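Local coordinates for Arf-GAP with coiled-coil, ANK repeat and PH domain-containing protein 2 (Homo sapiens, PDB 6IF3) that acts as a GTPase-activating protein for ARF6 and relies on its ankyrin repeats, the part described here, for interaction with RAB35, at residues A[63-68]-A[95-100]; A[84-89]-A[124-129]. All coordinates share one frame; numbering follows the deposited sequence.

Interaction 1: residues A[63-68]-A[95-100]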
loop_
_atom_site.group_PDB
_atom_site.type_symbol
_atom_site.label_atom_id
_atom_site.label_comp_id
_atom_site.label_asym_id
_atom_site.label_seq_id
_atom_site.Cartn_x
_atom_site.Cartn_y
_atom_site.Cartn_z
ATOM N N PHE A 63 23.982 -6.549 8.680
ATOM C CA PHE A 63 25.226 -7.324 8.819
ATOM C C PHE A 63 24.989 -8.835 8.650
ATOM O O PHE A 63 25.739 -9.526 7.934
ATOM C CB PHE A 63 25.848 -7.017 10.186
ATOM C CG PHE A 63 27.128 -7.745 10.462
ATOM C CD1 PHE A 63 28.332 -7.203 10.076
ATOM C CD2 PHE A 63 27.119 -8.971 11.133
ATOM C CE1 PHE A 63 29.544 -7.855 10.339
ATOM C CE2 PHE A 63 28.332 -9.640 11.397
ATOM C CZ PHE A 63 29.534 -9.082 10.999
ATOM N N LEU A 64 23.953 -9.346 9.296
ATOM C CA LEU A 64 23.633 -10.763 9.179
ATOM C C LEU A 64 23.279 -11.146 7.740
ATOM O O LEU A 64 23.772 -12.132 7.215
ATOM C CB LEU A 64 22.491 -11.113 10.129
ATOM C CG LEU A 64 22.942 -11.123 11.589
ATOM C CD1 LEU A 64 21.730 -11.248 12.530
ATOM C CD2 LEU A 64 23.931 -12.318 11.838
ATOM N N LEU A 65 22.453 -10.351 7.076
ATOM C CA LEU A 65 22.110 -10.614 5.675
ATOM C C LEU A 65 23.342 -10.590 4.771
ATOM O O LEU A 65 23.470 -11.413 3.868
ATOM C CB LEU A 65 21.075 -9.592 5.183
ATOM C CG LEU A 65 19.695 -9.756 5.805
ATOM C CD1 LEU A 65 18.768 -8.575 5.420
ATOM C CD2 LEU A 65 19.044 -11.093 5.449
ATOM N N GLN A 66 24.250 -9.642 5.027
ATOM C CA GLN A 66 25.487 -9.521 4.252
ATOM C C GLN A 66 26.398 -10.712 4.488
ATOM O O GLN A 66 27.274 -10.984 3.688
ATOM C CB GLN A 66 26.230 -8.243 4.622
ATOM C CG GLN A 66 25.538 -6.999 4.131
ATOM C CD GLN A 66 26.074 -5.755 4.801
ATOM O OE1 GLN A 66 27.006 -5.817 5.612
ATOM N NE2 GLN A 66 25.475 -4.616 4.485
ATOM N N ASN A 67 26.180 -11.419 5.594
ATOM C CA ASN A 67 27.035 -12.562 5.910
ATOM C C ASN A 67 26.281 -13.897 5.748
ATOM O O ASN A 67 26.688 -14.922 6.289
ATOM C CB ASN A 67 27.611 -12.405 7.319
ATOM C CG ASN A 67 28.716 -11.386 7.364
ATOM O OD1 ASN A 67 29.854 -11.714 7.090
ATOM N ND2 ASN A 67 28.383 -10.134 7.672
ATOM N N GLY A 68 25.208 -13.863 4.974
ATOM C CA GLY A 68 24.544 -15.056 4.469
ATOM C C GLY A 68 23.298 -15.528 5.198
ATOM O O GLY A 68 22.836 -16.655 4.968
ATOM N N CYS A 95 11.048 -2.726 5.799
ATOM C CA CYS A 95 11.478 -2.218 4.514
ATOM C C CYS A 95 12.722 -2.968 4.002
ATOM O O CYS A 95 12.756 -3.392 2.856
ATOM C CB CYS A 95 11.759 -0.720 4.609
ATOM S SG CYS A 95 12.066 0.036 3.041
ATOM N N LEU A 96 13.706 -3.144 4.877
ATOM C CA LEU A 96 14.927 -3.879 4.525
ATOM C C LEU A 96 14.619 -5.308 4.059
ATOM O O LEU A 96 15.058 -5.741 3.000
ATOM C CB LEU A 96 15.853 -3.900 5.727
ATOM C CG LEU A 96 17.063 -4.835 5.530
ATOM C CD1 LEU A 96 18.046 -4.294 4.531
ATOM C CD2 LEU A 96 17.712 -5.099 6.894
ATOM N N PHE A 97 13.818 -6.007 4.840
ATOM C CA PHE A 97 13.497 -7.391 4.504
ATOM C C PHE A 97 12.738 -7.481 3.195
ATOM O O PHE A 97 13.015 -8.369 2.395
ATOM C CB PHE A 97 12.698 -8.061 5.636
ATOM C CG PHE A 97 13.478 -8.223 6.905
ATOM C CD1 PHE A 97 14.872 -8.338 6.885
ATOM C CD2 PHE A 97 12.829 -8.247 8.134
ATOM C CE1 PHE A 97 15.596 -8.472 8.077
ATOM C CE2 PHE A 97 13.527 -8.376 9.328
ATOM C CZ PHE A 97 14.909 -8.489 9.311
ATOM N N LEU A 98 11.793 -6.573 2.960
ATOM C CA LEU A 98 11.058 -6.592 1.696
ATOM C C LEU A 98 12.032 -6.380 0.515
ATOM O O LEU A 98 11.932 -7.078 -0.499
ATOM C CB LEU A 98 9.944 -5.535 1.717
ATOM C CG LEU A 98 8.791 -5.889 2.666
ATOM C CD1 LEU A 98 7.813 -4.708 2.747
ATOM C CD2 LEU A 98 8.041 -7.133 2.155
ATOM N N LYS A 99 12.982 -5.443 0.640
ATOM C CA LYS A 99 13.930 -5.176 -0.438
ATOM C C LYS A 99 14.921 -6.316 -0.614
ATOM O O LYS A 99 15.527 -6.459 -1.677
ATOM C CB LYS A 99 14.685 -3.876 -0.179
ATOM C CG LYS A 99 13.812 -2.675 -0.436
ATOM C CD LYS A 99 14.394 -1.398 0.123
ATOM C CE LYS A 99 15.717 -1.035 -0.534
ATOM N NZ LYS A 99 15.662 -0.729 -2.002
ATOM N N ARG A 100 15.064 -7.138 0.419
ATOM C CA ARG A 100 15.985 -8.272 0.340
ATOM C C ARG A 100 15.293 -9.588 -0.000
ATOM O O ARG A 100 15.856 -10.660 0.209
ATOM C CB ARG A 100 16.764 -8.408 1.647
ATOM C CG ARG A 100 17.773 -7.299 1.859
ATOM C CD ARG A 100 18.672 -7.117 0.645
ATOM N NE ARG A 100 18.756 -5.714 0.252
ATOM C CZ ARG A 100 19.444 -4.799 0.922
ATOM N NH1 ARG A 100 20.128 -5.145 2.004
ATOM N NH2 ARG A 100 19.450 -3.542 0.514
#

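Interaction 2: residues A[84-89]-A[124-129]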
loop_
_atom_site.group_PDB
_atom_site.type_symbol
_atom_site.label_atom_id
_atom_site.label_comp_id
_atom_site.label_asym_id
_atom_site.label_seq_id
_atom_site.Cartn_x
_atom_site.Cartn_y
_atom_site.Cartn_z
ATOM N N HIS A 84 8.203 -11.161 12.748
ATOM C CA HIS A 84 8.537 -10.524 14.008
ATOM C C HIS A 84 8.700 -9.019 13.907
ATOM O O HIS A 84 8.284 -8.291 14.822
ATOM C CB HIS A 84 9.840 -11.149 14.587
ATOM C CG HIS A 84 9.647 -12.543 15.097
ATOM N ND1 HIS A 84 8.900 -12.825 16.226
ATOM C CD2 HIS A 84 10.092 -13.735 14.628
ATOM C CE1 HIS A 84 8.908 -14.128 16.437
ATOM N NE2 HIS A 84 9.619 -14.700 15.485
ATOM N N ALA A 85 9.297 -8.540 12.814
ATOM C CA ALA A 85 9.453 -7.102 12.642
ATOM C C ALA A 85 8.089 -6.425 12.509
ATOM O O ALA A 85 7.867 -5.312 13.007
ATOM C CB ALA A 85 10.291 -6.802 11.437
ATOM N N THR A 86 7.161 -7.115 11.832
ATOM C CA THR A 86 5.802 -6.587 11.687
ATOM C C THR A 86 5.095 -6.498 13.034
ATOM O O THR A 86 4.498 -5.481 13.369
ATOM C CB THR A 86 4.993 -7.449 10.708
ATOM O OG1 THR A 86 5.635 -7.382 9.435
ATOM C CG2 THR A 86 3.536 -6.924 10.555
ATOM N N VAL A 87 5.117 -7.582 13.806
ATOM C CA VAL A 87 4.510 -7.595 15.132
ATOM C C VAL A 87 5.066 -6.481 16.031
ATOM O O VAL A 87 4.300 -5.800 16.708
ATOM C CB VAL A 87 4.728 -8.958 15.798
ATOM C CG1 VAL A 87 4.320 -8.916 17.269
ATOM C CG2 VAL A 87 3.908 -10.029 15.029
ATOM N N LEU A 88 6.384 -6.246 15.977
ATOM C CA LEU A 88 6.984 -5.241 16.869
ATOM C C LEU A 88 6.875 -3.804 16.332
ATOM O O LEU A 88 7.194 -2.853 17.048
ATOM C CB LEU A 88 8.440 -5.588 17.134
ATOM C CG LEU A 88 8.595 -6.914 17.881
ATOM C CD1 LEU A 88 10.063 -7.213 18.037
ATOM C CD2 LEU A 88 7.944 -6.877 19.259
ATOM N N GLY A 89 6.402 -3.639 15.089
ATOM C CA GLY A 89 6.220 -2.303 14.509
ATOM C C GLY A 89 7.530 -1.721 14.003
ATOM O O GLY A 89 7.681 -0.507 13.880
ATOM N N ALA A 124 -0.605 1.986 9.479
ATOM C CA ALA A 124 -0.617 2.499 8.118
ATOM C C ALA A 124 0.711 2.351 7.385
ATOM O O ALA A 124 0.745 1.990 6.204
ATOM C CB ALA A 124 -1.010 3.915 8.133
ATOM N N ASP A 125 1.809 2.611 8.088
ATOM C CA ASP A 125 3.110 2.596 7.433
ATOM C C ASP A 125 3.494 1.184 7.015
ATOM O O ASP A 125 3.990 0.982 5.901
ATOM C CB ASP A 125 4.197 3.176 8.352
ATOM C CG ASP A 125 4.124 4.679 8.478
ATOM O OD1 ASP A 125 3.393 5.326 7.685
ATOM O OD2 ASP A 125 4.818 5.247 9.347
ATOM N N ILE A 126 3.299 0.200 7.895
ATOM C CA ILE A 126 3.749 -1.136 7.536
ATOM C C ILE A 126 2.794 -1.744 6.511
ATOM O O ILE A 126 3.233 -2.440 5.599
ATOM C CB ILE A 126 3.920 -2.035 8.778
ATOM C CG1 ILE A 126 5.092 -1.490 9.610
ATOM C CG2 ILE A 126 4.271 -3.469 8.361
ATOM C CD1 ILE A 126 5.509 -2.355 10.818
ATOM N N VAL A 127 1.497 -1.475 6.618
ATOM C CA VAL A 127 0.591 -1.974 5.578
ATOM C C VAL A 127 0.998 -1.388 4.221
ATOM O O VAL A 127 1.003 -2.093 3.196
ATOM C CB VAL A 127 -0.879 -1.649 5.886
ATOM C CG1 VAL A 127 -1.757 -1.926 4.688
ATOM C CG2 VAL A 127 -1.355 -2.446 7.130
ATOM N N THR A 128 1.320 -0.098 4.211
ATOM C CA THR A 128 1.727 0.566 2.966
ATOM C C THR A 128 2.970 -0.101 2.330
ATOM O O THR A 128 2.963 -0.407 1.128
ATOM C CB THR A 128 2.001 2.042 3.193
ATOM O OG1 THR A 128 0.762 2.683 3.555
ATOM C CG2 THR A 128 2.564 2.725 1.903
ATOM N N LEU A 129 3.997 -0.374 3.124
ATOM C CA LEU A 129 5.201 -1.047 2.603
ATOM C C LEU A 129 4.861 -2.451 2.074
ATOM O O LEU A 129 5.331 -2.838 0.993
ATOM C CB LEU A 129 6.293 -1.172 3.675
ATOM C CG LEU A 129 6.852 0.162 4.193
ATOM C CD1 LEU A 129 7.937 -0.152 5.247
ATOM C CD2 LEU A 129 7.444 1.024 3.065
#

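Interaction 1: residues A[63-68]-A[95-100]
Ankyrin-repeat stacking sets the second helix of the first repeat (58-66) beside that of the second (91-99), and the contact runs through a single methyl of Leu65. With CG beside the backbone N (chi1 -70°) and the chain extended at chi2, Leu65 sends CD1 out as its foremost atom. Three residues of the neighbouring helix end receive it. Leu96 comes at it tip to tip, CD2 lying 3.9 Å from Leu65 CD1. Phe97 offers the rim of its ring, CE1 being 4.1 Å from that methyl, which lies near the ring plane rather than over a face. Arg100, the first residue past helix 91-99, crosses the leucine at a slant with the aliphatic part of its side chain, CG 3.9 Å from Leu65 CD1. The contact is thus wholly apolar, buried at Leu96 and Phe97 and open toward solvent at Arg100.

Behind Leu65 the helix closes in a Schellman motif, with Gly68 N bonded to Leu65 O and Ala69 N to Leu64 O; the positive phi of Gly68 suits glycine. On the far flank of this helix end, Asn67 ND2 donates to Phe63 O (2.7 Å, nearly straight at 169°) while lying over the Phe63 ring centre, 3.5 Å above its plane.

Leu49 of helix 48-55 and the loop residue Val71 also pack on Leu65, Val53 and Ala102 on Phe97, and Leu58, Cys61 and Glu62 of helix 58-66 on Leu96, so the methyl lies at the seam between two successive helical pairs.

Interaction 2: residues A[84-89]-A[124-129]
Ala124 O is gripped twice, by Thr128 N (2.9 Å) and Thr128 OG1 (2.7 Å), in the first turn of the helix that carries Ile126 across to Thr86 and Gly89. The two donors reach the oxygen from opposite faces of its carbonyl plane, the hydroxyl tilted 32° from that plane. The buried Thr128 side chain thereby has its hydrogen-bond partner one turn back in its own helix.

The contact belongs to the ankyrin stack: the end of helix 81-88, first helix of the second repeat, meets the start of helix 124-141, which begins in the third. Thr86 and Ile126 are the closest backbone positions, their CA atoms 7.2 Å apart. Ile126 sends out two branches. Its CG2, anti to the backbone N, meets Thr86 CG2 at 4.2 Å where the two side chains slant past each other, while its longer arm, extended at chi2 (-174°), carries CD1 onto the backbone of Gly89. Thr86 turns its hydroxyl back to Leu82 O of its own helix, leaving the methyl to do the touching.

Gly89 ends helix 81-88 in a Schellman motif at positive phi, with Gly89 N bonded to Thr86 O; without a side chain it offers bare backbone to the isoleucine. Thr91, in the next helix, also packs on Ile126, and Pro114 and Ile117 of helix 114-120 on Thr86. Helix 124-141 faces outward as well: Asp125 OD1 is hydrogen-bonded to a polar side chain of the other protein in the assembly, consistent with the role of these repeats in partner binding. Toward helix 81-88, Ile126 CD1 touches Gly89 CA at 3.8 Å.

In the fold
Interactions 1 and 2 lie about 16 Å apart between centres, on opposite sides of the centre of the chain. Their segments alternate in sequence (63-68, 84-89, 95-100, 124-129), as expected of a solenoid in which each repeat packs on the next: interaction 1 joins the first repeat to the second, interaction 2 the second to the third. The middle repeat serves both, through helix 91-99 in one and helix 81-88 in the other. The contacts also meet directly, Cys95 CB lying 3.9 Å from Leu129 CD1 and Phe97 CE2 4.2 Å from Ala85 CB. The two contacts thus adjoin within the stack, and the second includes the helix 124-141 that meets the partner protein.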